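Local coordinates for peptidase M16 domain protein (Alicyclobacillus acidocaldarius subsp. acidocaldarius DSM 446, PDB 4XEA) that probably cleaves peptide bonds as a metal-dependent peptidase of the M16 (insulinase) family, at residues F46-Q51 and Y185-H190; A60-H65 and E124-E129; V86-T91 and T95-S100. All coordinates share one frame; numbering follows the deposited sequence.

Overall arrangement
The three contacts lie nested along the chain: interaction 3 is inside the loop closed by interaction 2, which is itself inside the loop closed by interaction 1. Helix 59-66, carrying two nickel ligands, ties them together. It meets helix 123-141 in interaction 2, while E64 and A60 turn toward the 84-90/95-101 hairpin of interaction 3, and L63 packs on Y185 and Y189 of interaction 1. The centres of interactions 2 and 3 are about 16 Å apart, those of 1 and 2 about 19 Å, and those of 1 and 3 about 22 Å. Metal site, sheet edge and the end of helix 178-188 thus form one continuous packing unit.

Interaction 1: F46-Q51 and Y185-H190; sequences FRTDGQ and YDTFYH
F46 lays one face of its ring against the rim of F188, making a T-shaped pair between strand 45-48 and the last turn of helix 178-188. The ring centres are 5.0 Å apart and the planes stand at 80°, with F188 CE1 poised over the middle of the F46 ring, 3.8 Å from F46 CE1. Such a meeting sets the slightly positive rim hydrogens of one ring against the electron-rich face of the other. F46 reaches it with CG held between its own backbone N and carbonyl carbon (chi1 56°), which turns the ring toward the helix. T187 CG2 approaches the same ring obliquely, 4.2 Å from F46 CE2, and H53, L183 and C184 also pack against it. An alanine at F46 would remove the flat surface that F188 abuts, and would probably open a gap between strand and helix and leave the rim of F188 without its aromatic partner on that side.

Further along, T48 meets T187 tip to tip. T48 CG2 lies 3.7 Å from T187 OG1, a van der Waals contact of a methyl with an oxygen. The hydroxyls have their own hydrogen bonds: T48 OG1 with A225 O, and T187 OG1 with L183 O one helical turn back. Threonine suits both places because it pairs a methyl for packing with a hydroxyl that a nearby carbonyl can satisfy.

From T48 the chain turns back through D49 and G50, both at positive phi, and Q51 N bonds T48 O at 3.0 Å. This is a type I' turn, whose second central position favours glycine. The whole is a tight two-residue beta hairpin, strands 45-48 and 51-54, seated by its threonine and phenylalanine on the C-terminal end of a helix.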
loop_
_atom_site.group_PDB
_atom_site.type_symbol
_atom_site.label_atom_id
_atom_site.label_comp_id
_atom_site.label_asym_id
_atom_site.label_seq_id
_atom_site.Cartn_x
_atom_site.Cartn_y
_atom_site.Cartn_z
ATOM N N PHE A 46 26.363 -17.934 -16.817
ATOM C CA PHE A 46 27.237 -16.810 -17.047
ATOM C C PHE A 46 28.665 -17.321 -17.225
ATOM O O PHE A 46 28.996 -18.447 -16.849
ATOM C CB PHE A 46 27.184 -15.783 -15.909
ATOM C CG PHE A 46 27.486 -16.354 -14.549
ATOM C CD1 PHE A 46 26.481 -16.944 -13.789
ATOM C CD2 PHE A 46 28.795 -16.331 -14.033
ATOM C CE1 PHE A 46 26.773 -17.492 -12.544
ATOM C CE2 PHE A 46 29.087 -16.842 -12.790
ATOM C CZ PHE A 46 28.064 -17.434 -12.032
ATOM N N ARG A 47 29.486 -16.467 -17.820
ATOM C CA ARG A 47 30.911 -16.706 -17.957
ATOM C C ARG A 47 31.637 -15.611 -17.212
ATOM O O ARG A 47 31.270 -14.422 -17.309
ATOM C CB ARG A 47 31.339 -16.640 -19.419
ATOM C CG ARG A 47 32.849 -16.903 -19.645
ATOM C CD ARG A 47 33.309 -16.204 -20.956
ATOM N NE ARG A 47 34.673 -16.532 -21.321
ATOM C CZ ARG A 47 35.033 -17.694 -21.861
ATOM N NH1 ARG A 47 34.115 -18.635 -22.112
ATOM N NH2 ARG A 47 36.308 -17.903 -22.158
ATOM N N THR A 48 32.655 -15.998 -16.447
ATOM C CA THR A 48 33.472 -15.044 -15.712
ATOM C C THR A 48 34.829 -15.707 -15.463
ATOM O O THR A 48 34.927 -16.934 -15.407
ATOM C CB THR A 48 32.821 -14.613 -14.388
ATOM O OG1 THR A 48 33.468 -13.436 -13.897
ATOM C CG2 THR A 48 32.920 -15.710 -13.332
ATOM N N ASP A 49 35.870 -14.873 -15.455
ATOM C CA ASP A 49 37.250 -15.322 -15.277
ATOM C C ASP A 49 37.524 -16.530 -16.147
ATOM O O ASP A 49 38.177 -17.474 -15.737
ATOM C CB ASP A 49 37.568 -15.592 -13.801
ATOM C CG ASP A 49 39.080 -15.800 -13.556
ATOM O OD1 ASP A 49 39.881 -14.891 -13.877
ATOM O OD2 ASP A 49 39.479 -16.886 -13.083
ATOM N N GLY A 50 37.001 -16.495 -17.365
ATOM C CA GLY A 50 37.361 -17.470 -18.368
ATOM C C GLY A 50 36.648 -18.802 -18.294
ATOM O O GLY A 50 37.073 -19.747 -18.958
ATOM N N GLN A 51 35.566 -18.889 -17.523
ATOM C CA GLN A 51 34.853 -20.156 -17.355
ATOM C C GLN A 51 33.360 -19.988 -17.444
ATOM O O GLN A 51 32.826 -19.019 -16.920
ATOM C CB GLN A 51 35.183 -20.755 -15.990
ATOM C CG GLN A 51 35.184 -22.268 -15.957
ATOM C CD GLN A 51 36.296 -22.807 -15.070
ATOM O OE1 GLN A 51 37.310 -23.336 -15.561
ATOM N NE2 GLN A 51 36.134 -22.638 -13.757
ATOM N N TYR A 185 28.462 -14.671 -5.320
ATOM C CA TYR A 185 28.631 -13.460 -4.530
ATOM C C TYR A 185 29.881 -12.695 -4.999
ATOM O O TYR A 185 29.830 -11.480 -5.173
ATOM C CB TYR A 185 28.736 -13.760 -3.017
ATOM C CG TYR A 185 29.006 -12.530 -2.185
ATOM C CD1 TYR A 185 30.293 -12.240 -1.703
ATOM C CD2 TYR A 185 27.982 -11.653 -1.872
ATOM C CE1 TYR A 185 30.528 -11.110 -0.968
ATOM C CE2 TYR A 185 28.212 -10.526 -1.150
ATOM C CZ TYR A 185 29.467 -10.256 -0.693
ATOM O OH TYR A 185 29.657 -9.131 0.038
ATOM N N ASP A 186 30.989 -13.405 -5.199
ATOM C CA ASP A 186 32.220 -12.747 -5.627
ATOM C C ASP A 186 32.042 -12.149 -7.026
ATOM O O ASP A 186 32.544 -11.065 -7.293
ATOM C CB ASP A 186 33.462 -13.683 -5.566
ATOM C CG ASP A 186 33.985 -13.907 -4.145
ATOM O OD1 ASP A 186 33.633 -13.172 -3.159
ATOM O OD2 ASP A 186 34.807 -14.850 -4.012
ATOM N N THR A 187 31.282 -12.812 -7.892
ATOM C CA THR A 187 31.115 -12.355 -9.265
ATOM C C THR A 187 30.194 -11.134 -9.358
ATOM O O THR A 187 30.497 -10.194 -10.101
ATOM C CB THR A 187 30.553 -13.468 -10.144
ATOM O OG1 THR A 187 31.444 -14.588 -10.114
ATOM C CG2 THR A 187 30.343 -13.014 -11.612
ATOM N N PHE A 188 29.080 -11.158 -8.625
ATOM C CA PHE A 188 27.996 -10.203 -8.847
ATOM C C PHE A 188 27.898 -9.108 -7.828
ATOM O O PHE A 188 27.242 -8.118 -8.077
ATOM C CB PHE A 188 26.648 -10.936 -8.944
ATOM C CG PHE A 188 26.494 -11.744 -10.202
ATOM C CD1 PHE A 188 26.646 -13.119 -10.178
ATOM C CD2 PHE A 188 26.213 -11.128 -11.416
ATOM C CE1 PHE A 188 26.521 -13.889 -11.341
ATOM C CE2 PHE A 188 26.046 -11.878 -12.581
ATOM C CZ PHE A 188 26.193 -13.266 -12.552
ATOM N N TYR A 189 28.554 -9.268 -6.683
ATOM C CA TYR A 189 28.474 -8.266 -5.629
ATOM C C TYR A 189 29.677 -7.349 -5.602
ATOM O O TYR A 189 29.882 -6.637 -4.642
ATOM C CB TYR A 189 28.257 -8.934 -4.284
ATOM C CG TYR A 189 26.805 -9.229 -4.012
ATOM C CD1 TYR A 189 26.156 -10.277 -4.666
ATOM C CD2 TYR A 189 26.074 -8.457 -3.096
ATOM C CE1 TYR A 189 24.807 -10.560 -4.435
ATOM C CE2 TYR A 189 24.736 -8.743 -2.842
ATOM C CZ TYR A 189 24.099 -9.787 -3.539
ATOM O OH TYR A 189 22.785 -10.105 -3.288
ATOM N N HIS A 190 30.460 -7.351 -6.678
ATOM C CA HIS A 190 31.514 -6.394 -6.825
ATOM C C HIS A 190 30.912 -5.003 -7.024
ATOM O O HIS A 190 29.892 -4.870 -7.678
ATOM C CB HIS A 190 32.424 -6.744 -8.029
ATOM C CG HIS A 190 33.677 -5.937 -8.057
ATOM N ND1 HIS A 190 33.732 -4.670 -8.596
ATOM C CD2 HIS A 190 34.919 -6.207 -7.593
ATOM C CE1 HIS A 190 34.962 -4.197 -8.471
ATOM N NE2 HIS A 190 35.702 -5.108 -7.864
#

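Interaction 2: A60-H65 and E124-E129; sequences AHFLEH and ENVEKE. With NI (nickel (II) ion), chain C.
H65 and E129 are joined by a hydrogen bond between segments 60-65 and 124-129: H65 ND1 donates to E129 OE1 over 2.7 Å, with an N-H...O angle of 148°. The carboxylate oxygen is met on its anti side, a little out of the carboxylate plane, and the acceptor also lies somewhat off the plane of the imidazole. The E129 chain is bent at chi2 to bring OE1 there, so that the side chain crosses that of H65 at nearly a right angle. K66 forms a long, weak ion pair with the other carboxylate oxygen.

With ND1 engaged as donor, the opposite nitrogen of the same ring faces the metal. H65 NE2 binds nickel at 2.2 Å, H61 NE2 does so at 2.2 Å, and water 1 stands 2.4 Å from the ion; E136, farther along helix 123-141, is the third protein ligand. E129 is a second-shell residue that, together with the metal, holds the H65 ring in its rotation. H61 and H65, one helical turn apart, bracket E64, the glutamate of the inverted HxxEH zinc-peptidase motif of the M16 family, where the metal is usually zinc.

Van der Waals packing lies beside the hydrogen bond. The F62 ring, with CG anti to the backbone N (chi1 -155°), extends toward helix 123-141: its edge meets a carbonyl oxygen, CZ lying 3.6 Å from V126 O, and the same CZ makes an apolar contact with V126 CG1 at 4.1 Å. E129 CB touches the ring obliquely, 4.1 Å from F62 CZ. A long flat side chain suits this place because the axes of 60-65 and 124-129 pass 11.2 Å apart at 112°, a wide separation that F62 bridges, with K130, I133, I176 and L181 enclosing it further.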
loop_
_atom_site.group_PDB
_atom_site.type_symbol
_atom_site.label_atom_id
_atom_site.label_comp_id
_atom_site.label_asym_id
_atom_site.label_seq_id
_atom_site.Cartn_x
_atom_site.Cartn_y
_atom_site.Cartn_z
ATOM N N ALA A 60 20.438 -16.050 -6.364
ATOM C CA ALA A 60 20.236 -14.638 -6.035
ATOM C C ALA A 60 19.471 -14.496 -4.707
ATOM O O ALA A 60 19.859 -13.730 -3.812
ATOM C CB ALA A 60 19.532 -13.881 -7.165
ATOM N N HIS A 61 18.416 -15.287 -4.577
ATOM C CA HIS A 61 17.500 -15.200 -3.425
ATOM C C HIS A 61 18.090 -15.834 -2.157
ATOM O O HIS A 61 17.867 -15.349 -1.043
ATOM C CB HIS A 61 16.190 -15.852 -3.827
ATOM C CG HIS A 61 15.276 -16.112 -2.697
ATOM N ND1 HIS A 61 15.206 -17.345 -2.084
ATOM C CD2 HIS A 61 14.423 -15.303 -2.028
ATOM C CE1 HIS A 61 14.330 -17.292 -1.102
ATOM N NE2 HIS A 61 13.827 -16.072 -1.061
ATOM N N PHE A 62 18.843 -16.916 -2.330
ATOM C CA PHE A 62 19.614 -17.523 -1.221
ATOM C C PHE A 62 20.607 -16.491 -0.629
ATOM O O PHE A 62 20.686 -16.292 0.599
ATOM C CB PHE A 62 20.340 -18.764 -1.752
ATOM C CG PHE A 62 20.675 -19.793 -0.702
ATOM C CD1 PHE A 62 21.530 -19.495 0.337
ATOM C CD2 PHE A 62 20.187 -21.090 -0.807
ATOM C CE1 PHE A 62 21.854 -20.466 1.292
ATOM C CE2 PHE A 62 20.507 -22.053 0.139
ATOM C CZ PHE A 62 21.333 -21.741 1.181
ATOM N N LEU A 63 21.349 -15.816 -1.496
ATOM C CA LEU A 63 22.288 -14.771 -1.050
ATOM C C LEU A 63 21.539 -13.644 -0.312
ATOM O O LEU A 63 22.010 -13.152 0.717
ATOM C CB LEU A 63 23.091 -14.196 -2.218
ATOM C CG LEU A 63 24.108 -15.125 -2.886
ATOM C CD1 LEU A 63 24.717 -14.400 -4.073
ATOM C CD2 LEU A 63 25.221 -15.563 -1.846
ATOM N N GLU A 64 20.344 -13.297 -0.799
ATOM C CA GLU A 64 19.538 -12.272 -0.130
ATOM C C GLU A 64 19.246 -12.666 1.285
ATOM O O GLU A 64 19.355 -11.839 2.195
ATOM C CB GLU A 64 18.234 -11.990 -0.900
ATOM C CG GLU A 64 17.340 -10.917 -0.241
ATOM C CD GLU A 64 15.865 -11.314 -0.269
ATOM O OE1 GLU A 64 15.333 -11.592 -1.355
ATOM O OE2 GLU A 64 15.257 -11.406 0.798
ATOM N N HIS A 65 18.855 -13.920 1.492
ATOM C CA HIS A 65 18.550 -14.378 2.814
ATOM C C HIS A 65 19.791 -14.318 3.718
ATOM O O HIS A 65 19.692 -13.977 4.893
ATOM C CB HIS A 65 18.044 -15.821 2.782
ATOM C CG HIS A 65 16.566 -15.935 2.700
ATOM N ND1 HIS A 65 15.815 -16.542 3.684
ATOM C CD2 HIS A 65 15.688 -15.500 1.764
ATOM C CE1 HIS A 65 14.537 -16.490 3.348
ATOM N NE2 HIS A 65 14.436 -15.869 2.189
ATOM N N GLU A 124 27.324 -25.229 7.833
ATOM C CA GLU A 124 26.189 -25.337 8.738
ATOM C C GLU A 124 25.044 -24.412 8.317
ATOM O O GLU A 124 23.949 -24.893 8.037
ATOM C CB GLU A 124 26.639 -25.061 10.189
ATOM C CG GLU A 124 25.529 -25.125 11.242
ATOM C CD GLU A 124 25.219 -23.773 11.882
ATOM O OE1 GLU A 124 25.739 -23.535 12.993
ATOM O OE2 GLU A 124 24.454 -22.968 11.296
ATOM N N ASN A 125 25.300 -23.104 8.226
ATOM C CA ASN A 125 24.224 -22.130 8.003
ATOM C C ASN A 125 23.681 -22.123 6.585
ATOM O O ASN A 125 22.580 -21.621 6.340
ATOM C CB ASN A 125 24.620 -20.719 8.483
ATOM C CG ASN A 125 25.528 -19.967 7.520
ATOM O OD1 ASN A 125 25.760 -20.384 6.387
ATOM N ND2 ASN A 125 26.049 -18.831 7.984
ATOM N N VAL A 126 24.464 -22.662 5.652
ATOM C CA VAL A 126 23.972 -22.965 4.317
ATOM C C VAL A 126 22.981 -24.121 4.406
ATOM O O VAL A 126 21.927 -24.093 3.778
ATOM C CB VAL A 126 25.125 -23.307 3.324
ATOM C CG1 VAL A 126 24.596 -24.003 2.066
ATOM C CG2 VAL A 126 25.887 -22.047 2.956
ATOM N N GLU A 127 23.300 -25.135 5.195
ATOM C CA GLU A 127 22.333 -26.216 5.409
ATOM C C GLU A 127 21.026 -25.717 6.065
ATOM O O GLU A 127 19.928 -25.954 5.534
ATOM C CB GLU A 127 22.936 -27.371 6.207
ATOM C CG GLU A 127 22.125 -28.661 6.120
ATOM C CD GLU A 127 21.786 -29.028 4.690
ATOM O OE1 GLU A 127 22.525 -29.840 4.108
ATOM O OE2 GLU A 127 20.801 -28.493 4.136
ATOM N N LYS A 128 21.143 -24.967 7.156
ATOM C CA LYS A 128 19.962 -24.437 7.852
ATOM C C LYS A 128 19.044 -23.663 6.911
ATOM O O LYS A 128 17.822 -23.857 6.916
ATOM C CB LYS A 128 20.372 -23.532 9.019
ATOM C CG LYS A 128 19.177 -22.967 9.792
ATOM C CD LYS A 128 19.597 -22.222 11.018
ATOM C CE LYS A 128 18.394 -21.623 11.721
ATOM N NZ LYS A 128 18.829 -20.739 12.821
ATOM N N GLU A 129 19.638 -22.804 6.080
ATOM C CA GLU A 129 18.854 -21.896 5.291
ATOM C C GLU A 129 18.168 -22.645 4.141
ATOM O O GLU A 129 17.178 -22.158 3.619
ATOM C CB GLU A 129 19.722 -20.736 4.765
ATOM C CG GLU A 129 18.940 -19.503 4.308
ATOM C CD GLU A 129 18.318 -18.734 5.459
ATOM O OE1 GLU A 129 17.253 -18.123 5.259
ATOM O OE2 GLU A 129 18.890 -18.739 6.569
HETATM NI NI NI C . 12.841 -15.303 0.774
HETATM O O HOH W 1 11.683 -14.085 2.544
#

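Interaction 3: V86-T91 and T95-S100; sequences VDAYTT and TAYYFS
Y89 covers A96 with one face of its ring: the A96 methyl lies under the rim, its CB 3.7 Å from Y89 CZ, in a CH-pi contact. Y98 does the converse across the strands, laying a ring face over the backbone of D87, with Y98 CD2 3.6 Å from D87 O. Both tyrosines place CG between the backbone N and carbonyl carbon (chi1 69° for Y89, 60° for Y98), which folds each ring over the neighbouring strand. The side chains cross at about a right angle, with Y89 CD2 3.9 Å from Y98 CE2 in oblique contact. The small methyl of A96 fits against the face of the Y89 ring.

On the other face of the sheet, A88 CB sits obliquely by the Y97 ring, 3.6 Å from CD1. T90 and T95 run side by side, T90 OG1 3.7 Å from T95 CG2; their hydroxyls bond to E64 and the Y39 carbonyl respectively, while Y97 OH pairs with Y189 OH. This face packs on helices 59-66 and 105-116, which suits its valine, threonine and aromatic residues.

The backbones are antiparallel. D87 pairs with Y98 and Y89 with A96 through two hydrogen bonds each, including A96 N to Y89 O at 2.9 Å, nearly straight at 172°. At the outer side of strand 84-90, the D87 carboxylate curls back so that OD1 accepts from A88 N at 2.9 Å, from above the carboxylate plane, occupying a donor that points away from strand 95-101. This is a beta hairpin at the edge of a mixed sheet, with the side chain of T90 about 7 Å from the nickel; in M16 peptidases such an edge strand near the metal commonly pairs with extended substrate, and strand 84-90 is consistent with that role.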
loop_
_atom_site.group_PDB
_atom_site.type_symbol
_atom_site.label_atom_id
_atom_site.label_comp_id
_atom_site.label_asym_id
_atom_site.label_seq_id
_atom_site.Cartn_x
_atom_site.Cartn_y
_atom_site.Cartn_z
ATOM N N VAL A 86 15.517 -1.777 7.833
ATOM C CA VAL A 86 16.174 -2.307 6.641
ATOM C C VAL A 86 15.371 -3.508 6.143
ATOM O O VAL A 86 14.737 -4.213 6.929
ATOM C CB VAL A 86 17.642 -2.720 6.932
ATOM C CG1 VAL A 86 17.700 -3.884 7.894
ATOM C CG2 VAL A 86 18.402 -3.078 5.633
ATOM N N ASP A 87 15.364 -3.712 4.821
ATOM C CA ASP A 87 14.718 -4.884 4.245
ATOM C C ASP A 87 15.431 -5.177 2.930
ATOM O O ASP A 87 16.422 -4.506 2.589
ATOM C CB ASP A 87 13.218 -4.614 4.105
ATOM C CG ASP A 87 12.365 -5.900 4.079
ATOM O OD1 ASP A 87 12.899 -7.035 3.996
ATOM O OD2 ASP A 87 11.138 -5.749 4.127
ATOM N N ALA A 88 14.996 -6.216 2.232
ATOM C CA ALA A 88 15.585 -6.543 0.938
ATOM C C ALA A 88 14.547 -7.286 0.093
ATOM O O ALA A 88 13.553 -7.734 0.614
ATOM C CB ALA A 88 16.819 -7.369 1.134
ATOM N N TYR A 89 14.805 -7.397 -1.202
ATOM C CA TYR A 89 14.076 -8.288 -2.073
ATOM C C TYR A 89 14.990 -8.765 -3.213
ATOM O O TYR A 89 16.013 -8.149 -3.519
ATOM C CB TYR A 89 12.745 -7.640 -2.599
ATOM C CG TYR A 89 12.967 -6.477 -3.580
ATOM C CD1 TYR A 89 13.301 -6.721 -4.907
ATOM C CD2 TYR A 89 12.879 -5.145 -3.161
ATOM C CE1 TYR A 89 13.526 -5.671 -5.813
ATOM C CE2 TYR A 89 13.100 -4.097 -4.046
ATOM C CZ TYR A 89 13.424 -4.369 -5.380
ATOM O OH TYR A 89 13.648 -3.353 -6.264
ATOM N N THR A 90 14.604 -9.890 -3.809
ATOM C CA THR A 90 15.189 -10.384 -5.055
ATOM C C THR A 90 14.105 -10.387 -6.111
ATOM O O THR A 90 12.942 -10.794 -5.838
ATOM C CB THR A 90 15.649 -11.813 -4.867
ATOM O OG1 THR A 90 16.477 -11.875 -3.702
ATOM C CG2 THR A 90 16.415 -12.310 -6.088
ATOM N N THR A 91 14.448 -9.896 -7.294
ATOM C CA THR A 91 13.537 -9.983 -8.444
ATOM C C THR A 91 14.265 -10.651 -9.619
ATOM O O THR A 91 15.318 -11.287 -9.436
ATOM C CB THR A 91 12.817 -8.654 -8.812
ATOM O OG1 THR A 91 11.815 -8.948 -9.815
ATOM C CG2 THR A 91 13.763 -7.587 -9.368
ATOM N N THR A 95 18.834 -7.693 -7.226
ATOM C CA THR A 95 18.615 -7.875 -5.802
ATOM C C THR A 95 18.903 -6.535 -5.133
ATOM O O THR A 95 19.915 -5.865 -5.447
ATOM C CB THR A 95 19.570 -8.952 -5.193
ATOM O OG1 THR A 95 19.602 -10.130 -6.013
ATOM C CG2 THR A 95 19.127 -9.339 -3.787
ATOM N N ALA A 96 17.998 -6.137 -4.238
ATOM C CA ALA A 96 18.039 -4.826 -3.586
ATOM C C ALA A 96 17.993 -4.925 -2.057
ATOM O O ALA A 96 17.226 -5.733 -1.499
ATOM C CB ALA A 96 16.880 -3.957 -4.062
ATOM N N TYR A 97 18.817 -4.070 -1.424
ATOM C CA TYR A 97 18.910 -3.866 0.022
ATOM C C TYR A 97 18.626 -2.392 0.329
ATOM O O TYR A 97 19.198 -1.484 -0.301
ATOM C CB TYR A 97 20.304 -4.283 0.526
ATOM C CG TYR A 97 20.656 -5.712 0.117
ATOM C CD1 TYR A 97 20.331 -6.778 0.945
ATOM C CD2 TYR A 97 21.214 -5.997 -1.138
ATOM C CE1 TYR A 97 20.569 -8.071 0.584
ATOM C CE2 TYR A 97 21.482 -7.328 -1.519
ATOM C CZ TYR A 97 21.148 -8.354 -0.654
ATOM O OH TYR A 97 21.391 -9.665 -0.989
ATOM N N TYR A 98 17.717 -2.121 1.281
ATOM C CA TYR A 98 17.286 -0.737 1.463
ATOM C C TYR A 98 16.867 -0.447 2.886
ATOM O O TYR A 98 16.454 -1.362 3.596
ATOM C CB TYR A 98 16.158 -0.425 0.493
ATOM C CG TYR A 98 14.907 -1.284 0.641
ATOM C CD1 TYR A 98 13.827 -0.832 1.376
ATOM C CD2 TYR A 98 14.806 -2.541 0.025
ATOM C CE1 TYR A 98 12.665 -1.603 1.520
ATOM C CE2 TYR A 98 13.636 -3.316 0.144
ATOM C CZ TYR A 98 12.581 -2.833 0.887
ATOM O OH TYR A 98 11.454 -3.591 1.054
ATOM N N PHE A 99 17.038 0.813 3.311
ATOM C CA PHE A 99 16.543 1.252 4.581
ATOM C C PHE A 99 15.768 2.533 4.407
ATOM O O PHE A 99 15.898 3.248 3.413
ATOM C CB PHE A 99 17.689 1.421 5.631
ATOM C CG PHE A 99 18.586 2.622 5.417
ATOM C CD1 PHE A 99 18.185 3.892 5.800
ATOM C CD2 PHE A 99 19.867 2.462 4.883
ATOM C CE1 PHE A 99 19.018 4.993 5.621
ATOM C CE2 PHE A 99 20.710 3.562 4.706
ATOM C CZ PHE A 99 20.286 4.825 5.067
ATOM N N SER A 100 14.949 2.826 5.394
ATOM C CA SER A 100 14.441 4.164 5.571
ATOM C C SER A 100 14.563 4.569 7.050
ATOM O O SER A 100 14.460 3.736 7.946
ATOM C CB SER A 100 13.023 4.238 5.081
ATOM O OG SER A 100 12.197 3.545 5.965
#